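Local coordinates for Ser-thr phosphatase MSPP (Mycobacterium smegmatis, PDB 2JFR), which probably removes phosphate from phosphorylated serine and threonine residues of proteins, as a metal-dependent phosphatase of the PPM (PP2C) family, at residues L31-D36 with K51-G56; A47-T52 with S88-T93; A55-A60 with A96-G101; L126-S131 with G167-G172. All coordinates share one frame; numbering follows the deposited sequence.

Contact 1. Residues L31-D36 with K51-G56; sequences LYAVAD and KTLSAG. With MN (manganese (II) ion), chain C; MG (magnesium ion), chain B.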
# COMPACT_ATOMS: atom_id res chain seq x y z
N LEU A 31 6.61 2.77 11.15
CA LEU A 31 6.63 2.66 9.68
C LEU A 31 5.89 1.41 9.22
O LEU A 31 6.15 0.29 9.68
CB LEU A 31 8.09 2.58 9.19
CG LEU A 31 8.25 2.50 7.69
CD1 LEU A 31 7.77 3.78 7.00
CD2 LEU A 31 9.70 2.21 7.31
N TYR A 32 5.01 1.61 8.27
CA TYR A 32 4.15 0.57 7.71
C TYR A 32 4.15 0.73 6.22
O TYR A 32 4.07 1.83 5.71
CB TYR A 32 2.73 0.69 8.26
CG TYR A 32 2.72 0.56 9.77
CD1 TYR A 32 2.67 -0.69 10.35
CD2 TYR A 32 2.86 1.65 10.59
CE1 TYR A 32 2.70 -0.85 11.72
CE2 TYR A 32 2.93 1.48 11.99
CZ TYR A 32 2.85 0.24 12.50
OH TYR A 32 2.92 0.10 13.88
N ALA A 33 4.18 -0.39 5.47
CA ALA A 33 4.19 -0.24 4.03
C ALA A 33 3.69 -1.50 3.34
O ALA A 33 3.83 -2.62 3.87
CB ALA A 33 5.59 0.10 3.51
N VAL A 34 3.19 -1.30 2.14
CA VAL A 34 2.92 -2.36 1.17
C VAL A 34 3.59 -2.00 -0.13
O VAL A 34 3.57 -0.85 -0.56
CB VAL A 34 1.41 -2.56 0.97
CG1 VAL A 34 1.09 -3.53 -0.16
CG2 VAL A 34 0.75 -2.99 2.26
N ALA A 35 4.14 -3.03 -0.78
CA ALA A 35 4.73 -2.89 -2.11
C ALA A 35 4.18 -4.03 -2.98
O ALA A 35 4.32 -5.19 -2.62
CB ALA A 35 6.24 -2.95 -2.04
N ASP A 36 3.58 -3.67 -4.09
CA ASP A 36 3.02 -4.65 -5.02
C ASP A 36 3.90 -4.70 -6.25
O ASP A 36 3.90 -3.79 -7.09
CB ASP A 36 1.59 -4.24 -5.41
CG ASP A 36 0.95 -5.18 -6.42
OD1 ASP A 36 1.70 -6.01 -6.98
OD2 ASP A 36 -0.27 -5.05 -6.61
N LYS A 51 13.16 -3.53 1.88
CA LYS A 51 14.41 -3.65 2.63
C LYS A 51 15.13 -2.31 2.63
O LYS A 51 15.66 -1.86 3.66
CB LYS A 51 15.27 -4.75 2.04
CG LYS A 51 16.52 -5.05 2.80
CD LYS A 51 17.35 -6.21 2.29
CE LYS A 51 18.48 -6.59 3.26
NZ LYS A 51 19.28 -7.76 2.78
N THR A 52 15.20 -1.69 1.49
CA THR A 52 15.88 -0.40 1.37
C THR A 52 15.12 0.70 2.13
O THR A 52 15.74 1.53 2.80
CB THR A 52 16.07 -0.03 -0.09
OG1 THR A 52 16.80 -1.05 -0.79
CG2 THR A 52 16.78 1.31 -0.28
N LEU A 53 13.82 0.70 2.03
CA LEU A 53 12.99 1.66 2.73
C LEU A 53 13.23 1.56 4.22
O LEU A 53 13.43 2.57 4.91
CB LEU A 53 11.52 1.39 2.45
CG LEU A 53 10.56 2.31 3.15
CD1 LEU A 53 10.61 3.74 2.59
CD2 LEU A 53 9.17 1.80 3.01
N SER A 54 13.18 0.35 4.76
CA SER A 54 13.35 0.11 6.18
C SER A 54 14.70 0.65 6.66
O SER A 54 14.80 1.33 7.67
CB SER A 54 13.22 -1.36 6.46
OG SER A 54 13.34 -1.58 7.86
N ALA A 55 15.77 0.30 5.91
CA ALA A 55 17.10 0.76 6.33
C ALA A 55 17.22 2.24 6.25
O ALA A 55 17.82 2.86 7.15
CB ALA A 55 18.09 0.06 5.42
N GLY A 56 16.69 2.86 5.22
CA GLY A 56 16.82 4.29 5.07
C GLY A 56 16.02 5.03 6.13
O GLY A 56 16.50 6.05 6.65
MN MN C . -1.64 -6.41 -7.44
MG MG B . 1.84 -7.51 -8.28
O HOH W 1 -0.25 -7.88 -8.34
O HOH W 2 2.25 -9.19 -9.42
O HOH W 3 2.00 -8.66 -6.57
O HOH W 4 1.35 -6.32 -9.87
O HOH W 5 -1.54 -5.59 -9.32
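L53 reaches from the helix to the strand and lands between L31 and A33, two alternate residues whose side chains leave the same face. Its CB starts well clear of both. With chi1 at 179°, CG lies opposite the backbone nitrogen and the chain stretches out from the helix. CG is the first atom to touch, 4.2 Å from CD2 of L31. Beyond the branch point the two methyls part: CD2 continues to the strand and meets CB of A33 at 4.0 Å, while CD1 stays farther from both strand residues. L31 reaches back, its CD2 4.4 Å from CA of S54. These are pure carbon contacts, buried and of ordinary van der Waals length. They belong to the alpha-beta-beta-alpha sandwich of the PP2C fold, in which helix 42-59 lies on the outer face of one sheet; the helical turn 51-56 runs nearly antiparallel (165°) to 31-36, with the two axes 10.3 Å apart at closest approach. Helix 63-81 closes over L53 with L66, A69 and V70. At its far end the strand carries D36 into the metal centre. There OD1 binds magnesium at 2.0 Å and OD2 binds manganese at 2.1 Å, so one carboxylate spans both ions, with water 1 as a second bridge. D186 and D224 also bind the manganese, and the carbonyl oxygen of G37 the magnesium.

Contact 2. Residues A47-T52 with S88-T93; sequences ATALKT and SGTTLT
A49 and T90 mark the closest pass of the two backbones, 7.8 Å between their CA atoms, where one turn of helix 42-59 packs against strand 89-96 at the break around T91. The CB of A49 points toward the strand and meets the methyl of T90, CB to CG2, at 3.9 Å. That methyl faces the helix because chi1 of T90 is -172°, which sets OG1 opposite the backbone nitrogen and wedges CG2 between nitrogen and carbonyl carbon. The hydroxyl is then placed to donate to the carbonyl oxygen of T91, OG1 to O 2.8 Å, in the carbonyl plane and on a lone pair. One residue along the helix, L50 extends its side chain toward L92, and one methyl from each, CD2 of L50 and CD1 of L92, come together. Since L92 is modelled in two conformers, the very short spacing of those methyls is doubtful, and the pair is better read as close oblique packing. A33 and A35 of the adjoining strand also lie against L50, and L160 from a loop touches A49, T90 and L92. T91 instead serves the metal side, its OG1 bonded to the backbone nitrogen of the metal ligand D36. Between 47-52 and 88-93 only carbon atoms touch: T90 settles its hydroxyl within its own strand and turns a methyl to the apolar layer.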
# COMPACT_ATOMS: atom_id res chain seq x y z
N ALA A 47 10.36 -6.73 -2.61
CA ALA A 47 11.18 -7.08 -1.42
C ALA A 47 12.32 -6.12 -1.29
O ALA A 47 12.65 -5.67 -0.17
CB ALA A 47 11.69 -8.49 -1.54
N THR A 48 13.01 -5.80 -2.39
CA THR A 48 14.16 -4.91 -2.30
C THR A 48 13.70 -3.52 -1.90
O THR A 48 14.37 -2.86 -1.11
CB THR A 48 14.88 -4.86 -3.65
OG1 THR A 48 15.35 -6.17 -3.99
CG2 THR A 48 16.05 -3.90 -3.62
N ALA A 49 12.59 -3.06 -2.46
CA ALA A 49 12.10 -1.72 -2.10
C ALA A 49 11.90 -1.62 -0.59
O ALA A 49 12.28 -0.62 0.01
CB ALA A 49 10.83 -1.40 -2.84
N LEU A 50 11.26 -2.63 0.00
CA LEU A 50 10.97 -2.53 1.43
C LEU A 50 12.21 -2.68 2.29
O LEU A 50 12.32 -2.02 3.32
CB LEU A 50 9.87 -3.51 1.83
CG LEU A 50 8.51 -3.26 1.20
CD1 LEU A 50 7.49 -4.18 1.83
CD2 LEU A 50 8.08 -1.79 1.31
N LYS A 51 13.16 -3.53 1.88
CA LYS A 51 14.41 -3.65 2.63
C LYS A 51 15.13 -2.31 2.63
O LYS A 51 15.66 -1.86 3.66
CB LYS A 51 15.27 -4.75 2.04
CG LYS A 51 16.52 -5.05 2.80
CD LYS A 51 17.35 -6.21 2.29
CE LYS A 51 18.48 -6.59 3.26
NZ LYS A 51 19.28 -7.76 2.78
N THR A 52 15.20 -1.69 1.49
CA THR A 52 15.88 -0.40 1.37
C THR A 52 15.12 0.70 2.13
O THR A 52 15.74 1.53 2.80
CB THR A 52 16.07 -0.03 -0.09
OG1 THR A 52 16.80 -1.05 -0.79
CG2 THR A 52 16.78 1.31 -0.28
N SER A 88 10.25 -4.81 -14.85
CA SER A 88 9.72 -5.16 -13.53
C SER A 88 9.87 -3.93 -12.63
O SER A 88 10.75 -3.11 -12.78
CB SER A 88 10.44 -6.33 -12.92
OG SER A 88 10.22 -7.52 -13.71
N GLY A 89 8.97 -3.85 -11.67
CA GLY A 89 9.00 -2.72 -10.73
C GLY A 89 8.00 -3.01 -9.65
O GLY A 89 7.52 -4.14 -9.47
N THR A 90 7.64 -1.97 -8.89
CA THR A 90 6.72 -2.16 -7.78
C THR A 90 6.00 -0.88 -7.46
O THR A 90 6.50 0.21 -7.66
CB THR A 90 7.49 -2.68 -6.53
OG1 THR A 90 6.57 -3.05 -5.50
CG2 THR A 90 8.53 -1.73 -6.03
N THR A 91 4.82 -1.04 -6.91
CA THR A 91 4.18 0.04 -6.17
C THR A 91 4.85 0.19 -4.83
O THR A 91 5.55 -0.73 -4.34
CB THR A 91 2.69 -0.18 -6.00
OG1 THR A 91 2.55 -1.17 -4.98
CG2 THR A 91 1.97 -0.58 -7.25
N LEU A 92 4.58 1.30 -4.15
CA LEU A 92 4.95 1.43 -2.76
C LEU A 92 4.02 2.41 -2.12
O LEU A 92 3.87 3.54 -2.60
CB LEU A 92 6.38 1.92 -2.63
CG LEU A 92 6.85 2.16 -1.16
CD1 LEU A 92 6.85 0.89 -0.37
CD2 LEU A 92 8.25 2.81 -1.16
N THR A 93 3.41 2.02 -0.98
CA THR A 93 2.67 2.93 -0.13
C THR A 93 3.24 2.77 1.27
O THR A 93 3.19 1.66 1.81
CB THR A 93 1.19 2.67 -0.15
OG1 THR A 93 0.76 2.93 -1.48
CG2 THR A 93 0.43 3.54 0.83

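Contact 3. Residues A55-A60 with A96-G101; sequences AGFAAA and AVFEPG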
# COMPACT_ATOMS: atom_id res chain seq x y z
N ALA A 55 15.77 0.30 5.91
CA ALA A 55 17.10 0.76 6.33
C ALA A 55 17.22 2.24 6.25
O ALA A 55 17.82 2.86 7.15
CB ALA A 55 18.09 0.06 5.42
N GLY A 56 16.69 2.86 5.22
CA GLY A 56 16.82 4.29 5.07
C GLY A 56 16.02 5.03 6.13
O GLY A 56 16.50 6.05 6.65
N PHE A 57 14.84 4.56 6.45
CA PHE A 57 14.04 5.23 7.48
C PHE A 57 14.71 5.09 8.84
O PHE A 57 14.75 6.03 9.60
CB PHE A 57 12.63 4.66 7.48
CG PHE A 57 11.72 5.43 8.41
CD1 PHE A 57 11.29 6.69 8.04
CD2 PHE A 57 11.31 4.88 9.61
CE1 PHE A 57 10.42 7.39 8.91
CE2 PHE A 57 10.45 5.58 10.48
CZ PHE A 57 10.01 6.84 10.11
N ALA A 58 15.28 3.92 9.11
CA ALA A 58 15.96 3.74 10.38
C ALA A 58 17.13 4.68 10.53
O ALA A 58 17.45 5.14 11.63
CB ALA A 58 16.49 2.30 10.47
N ALA A 59 17.81 4.99 9.44
CA ALA A 59 18.92 5.91 9.46
C ALA A 59 18.49 7.34 9.62
O ALA A 59 19.29 8.19 10.04
CB ALA A 59 19.73 5.76 8.19
N ALA A 60 17.26 7.69 9.30
CA ALA A 60 16.78 9.05 9.33
C ALA A 60 15.28 9.08 9.48
O ALA A 60 14.54 9.31 8.51
CB ALA A 60 17.24 9.81 8.10
N ALA A 96 4.13 6.62 7.85
CA ALA A 96 4.87 6.84 9.06
C ALA A 96 3.95 7.55 10.04
O ALA A 96 3.47 8.65 9.77
CB ALA A 96 6.13 7.66 8.84
N VAL A 97 3.69 6.90 11.18
CA VAL A 97 2.78 7.46 12.17
C VAL A 97 3.57 8.39 13.09
O VAL A 97 3.80 8.10 14.28
CB VAL A 97 1.99 6.40 12.93
CG1 VAL A 97 0.93 7.05 13.77
CG2 VAL A 97 1.38 5.38 11.96
N PHE A 98 4.03 9.49 12.52
CA PHE A 98 4.77 10.49 13.28
C PHE A 98 3.88 11.19 14.31
O PHE A 98 2.69 11.39 14.07
CB PHE A 98 5.30 11.57 12.35
CG PHE A 98 6.32 11.15 11.33
CD1 PHE A 98 7.53 10.62 11.74
CD2 PHE A 98 6.10 11.33 9.98
CE1 PHE A 98 8.48 10.28 10.80
CE2 PHE A 98 7.06 11.04 9.02
CZ PHE A 98 8.26 10.52 9.47
N GLU A 99 4.51 11.58 15.39
CA GLU A 99 3.90 12.48 16.35
C GLU A 99 3.73 13.86 15.73
O GLU A 99 4.39 14.23 14.75
CB GLU A 99 4.76 12.59 17.61
CG GLU A 99 4.82 11.28 18.36
CD GLU A 99 3.47 10.84 18.85
OE1 GLU A 99 2.82 11.57 19.62
OE2 GLU A 99 2.99 9.77 18.42
N PRO A 100 2.89 14.73 16.33
CA PRO A 100 2.73 16.09 15.84
C PRO A 100 4.02 16.85 15.69
O PRO A 100 4.19 17.64 14.75
CB PRO A 100 1.80 16.72 16.89
CG PRO A 100 1.02 15.58 17.38
CD PRO A 100 1.96 14.41 17.43
N GLY A 101 4.99 16.66 16.61
CA GLY A 101 6.23 17.37 16.53
C GLY A 101 7.04 17.08 15.31
O GLY A 101 7.86 17.88 14.88
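F57 and F98 point their rings at each other from opposite directions, and the tight part of this contact is where the far ends of the rings meet. CZ of F57 comes 3.8 Å from CE1 of F98, and CE1 of F57 is equally close to CZ of F98. The approach is at the edge of the F57 ring, close to its plane. The two planes are inclined by about 45°, so this is neither a T-shaped pair nor a parallel-displaced stack. With chi1 at -174° the F57 side chain runs straight off the helix, which carries CZ on to the methyl of A96, 4.2 Å from its CB. That same CB sits over one face of the F98 ring, toward the rim. A96 and F98 can both serve F57 because the backbone reverses at V97, the centre of an inverse gamma turn. Away from these three buried residues the contact quickly gives way to solvent. A58 and A59 lie on the exposed side of the helix end, while the other segment runs out into the exposed E99, P100 and G101, where the carboxylate of E99 bonds to S4. On the inner side, L66 of helix 63-81 lies against F57 and A96, and I30, just ahead of strand 31-38, touches both rings, so the cluster lies between the C-terminal end of helix 42-59 and the end of strand 89-96.

Contact 4. Residues L126-S131 with G167-G172; sequences LTDDHS and GPDVFG
H130 and D169 make the one direct hydrogen bond between the loop and the strand. NE2 donates to OD2 over 2.8 Å, with an N-H...O angle of 158°. The acceptor lies in the plane of the imidazole ring, yet the nitrogen meets the carboxylate from well above its plane (63° out of it); the two planes are 84° apart. The other ring nitrogen, ND1, is bonded to the backbone nitrogen of G111, so both nitrogens are engaged and the rotation of the ring is fixed. Water supplies the second kind of link. Water 6 accepts a hydrogen bond from the backbone nitrogen of D128 at 2.9 Å and donates to OD2 of D169 at 2.7 Å. Charge is the third element. In one of two conformers of D128 its OD2 lies 4.0 Å from OD2 of D169, a tentative spacing, the carboxylates nearly perpendicular, and R138 offsets this pairing of like charges with salt bridges to both oxygens. R158 binds the remaining oxygen, OD1 of D169. H130 is the centre of an inverse gamma turn, and next to it S131 is the N-cap of helix 132-138, its hydroxyl bonded to the nitrogen of G134. The H130 side chain is about 6 Å from that of D112, a ligand of a third metal that is not bound to D112 in this model. With three partners on OD2 and an arginine on each oxygen, the setting is consistent with D169 being ionised, and its bonds link the loop before helix 132-138 to the outermost strand of the sheet.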
# COMPACT_ATOMS: atom_id res chain seq x y z
N LEU A 126 -7.78 7.23 0.83
CA LEU A 126 -7.16 8.53 0.99
C LEU A 126 -6.19 8.90 -0.07
O LEU A 126 -5.92 10.08 -0.29
CB LEU A 126 -6.40 8.59 2.33
CG LEU A 126 -7.24 8.29 3.56
CD1 LEU A 126 -6.36 8.47 4.79
CD2 LEU A 126 -8.47 9.18 3.64
N THR A 127 -5.62 7.94 -0.76
CA THR A 127 -4.60 8.11 -1.76
C THR A 127 -5.20 8.04 -3.17
O THR A 127 -6.24 7.43 -3.40
CB THR A 127 -3.53 7.03 -1.62
OG1 THR A 127 -4.18 5.76 -1.48
CG2 THR A 127 -2.64 7.28 -0.42
N ASP A 128 -4.50 8.66 -4.09
CA ASP A 128 -4.84 8.47 -5.52
C ASP A 128 -4.06 7.31 -6.10
O ASP A 128 -2.91 7.05 -5.68
CB ASP A 128 -4.48 9.72 -6.33
CG ASP A 128 -4.97 11.04 -5.98
OD1 ASP A 128 -6.00 11.37 -5.36
OD2 ASP A 128 -4.24 12.04 -6.33
N ASP A 129 -4.70 6.60 -6.97
CA ASP A 129 -4.07 5.48 -7.69
C ASP A 129 -3.43 6.02 -8.96
O ASP A 129 -4.07 6.69 -9.79
CB ASP A 129 -5.10 4.43 -8.08
CG ASP A 129 -5.55 3.56 -6.95
OD1 ASP A 129 -4.93 3.50 -5.93
OD2 ASP A 129 -6.49 2.81 -7.25
N HIS A 130 -2.16 5.73 -9.14
CA HIS A 130 -1.42 6.11 -10.33
C HIS A 130 -1.55 4.98 -11.35
O HIS A 130 -0.67 4.16 -11.55
CB HIS A 130 0.03 6.38 -9.97
CG HIS A 130 0.21 7.31 -8.85
ND1 HIS A 130 1.06 7.06 -7.83
CD2 HIS A 130 -0.48 8.43 -8.55
CE1 HIS A 130 0.91 8.02 -6.94
NE2 HIS A 130 0.00 8.90 -7.35
N SER A 131 -2.72 4.95 -11.94
CA SER A 131 -3.08 3.98 -12.97
C SER A 131 -3.94 4.71 -13.96
O SER A 131 -4.47 5.76 -13.68
CB SER A 131 -3.81 2.78 -12.40
OG SER A 131 -5.08 3.18 -11.93
N GLY A 167 8.47 10.61 -8.60
CA GLY A 167 7.79 11.65 -7.87
C GLY A 167 6.58 11.03 -7.13
O GLY A 167 5.48 11.10 -7.64
N PRO A 168 6.83 10.51 -5.94
CA PRO A 168 5.72 9.96 -5.19
C PRO A 168 4.80 11.10 -4.70
O PRO A 168 5.21 12.23 -4.52
CB PRO A 168 6.38 9.28 -3.98
CG PRO A 168 7.60 10.05 -3.72
CD PRO A 168 8.10 10.38 -5.13
N ASP A 169 3.55 10.74 -4.45
CA ASP A 169 2.68 11.63 -3.70
C ASP A 169 3.11 11.57 -2.22
O ASP A 169 3.52 10.51 -1.73
CB ASP A 169 1.25 11.21 -3.83
CG ASP A 169 0.61 11.51 -5.18
OD1 ASP A 169 1.22 12.27 -5.99
OD2 ASP A 169 -0.47 10.95 -5.46
N VAL A 170 2.99 12.70 -1.55
CA VAL A 170 3.38 12.87 -0.15
C VAL A 170 2.31 13.69 0.52
O VAL A 170 2.09 14.82 0.07
CB VAL A 170 4.73 13.57 -0.04
CG1 VAL A 170 5.11 13.75 1.44
CG2 VAL A 170 5.77 12.82 -0.83
N PHE A 171 1.65 13.24 1.59
CA PHE A 171 0.70 14.11 2.23
C PHE A 171 0.46 13.64 3.65
O PHE A 171 0.59 12.45 3.99
CB PHE A 171 -0.65 14.17 1.51
CG PHE A 171 -1.21 15.59 1.62
CD1 PHE A 171 -0.72 16.57 0.84
CD2 PHE A 171 -2.21 15.91 2.56
CE1 PHE A 171 -1.21 17.87 0.96
CE2 PHE A 171 -2.68 17.20 2.65
CZ PHE A 171 -2.16 18.17 1.88
N GLY A 172 0.04 14.56 4.50
CA GLY A 172 -0.42 14.20 5.82
C GLY A 172 -1.65 13.34 5.74
O GLY A 172 -2.47 13.41 4.85
O HOH W 6 -2.08 10.05 -3.46

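Contacts 1, 2 and 3 follow helix 42-59 along one face of the sheet that holds strands 31-38 and 89-96, and all three are buried and apolar. The centres of contacts 1, 2 and 4 lie about 10 Å from the chain's centre, that of contact 3 about 17 Å. Contacts 1 and 2 share K51 and T52; their neighbouring strands are joined by V34 O to T93 N and by D36 N to T91 OG1. Contact 3 trades aliphatic packing for aromatic at the helix end, touching contact 1 through F57 on L31. Contact 4 reaches the same sheet at its other edge, strand 169-172, where partial exposure goes with charge, water and hydrogen bonds.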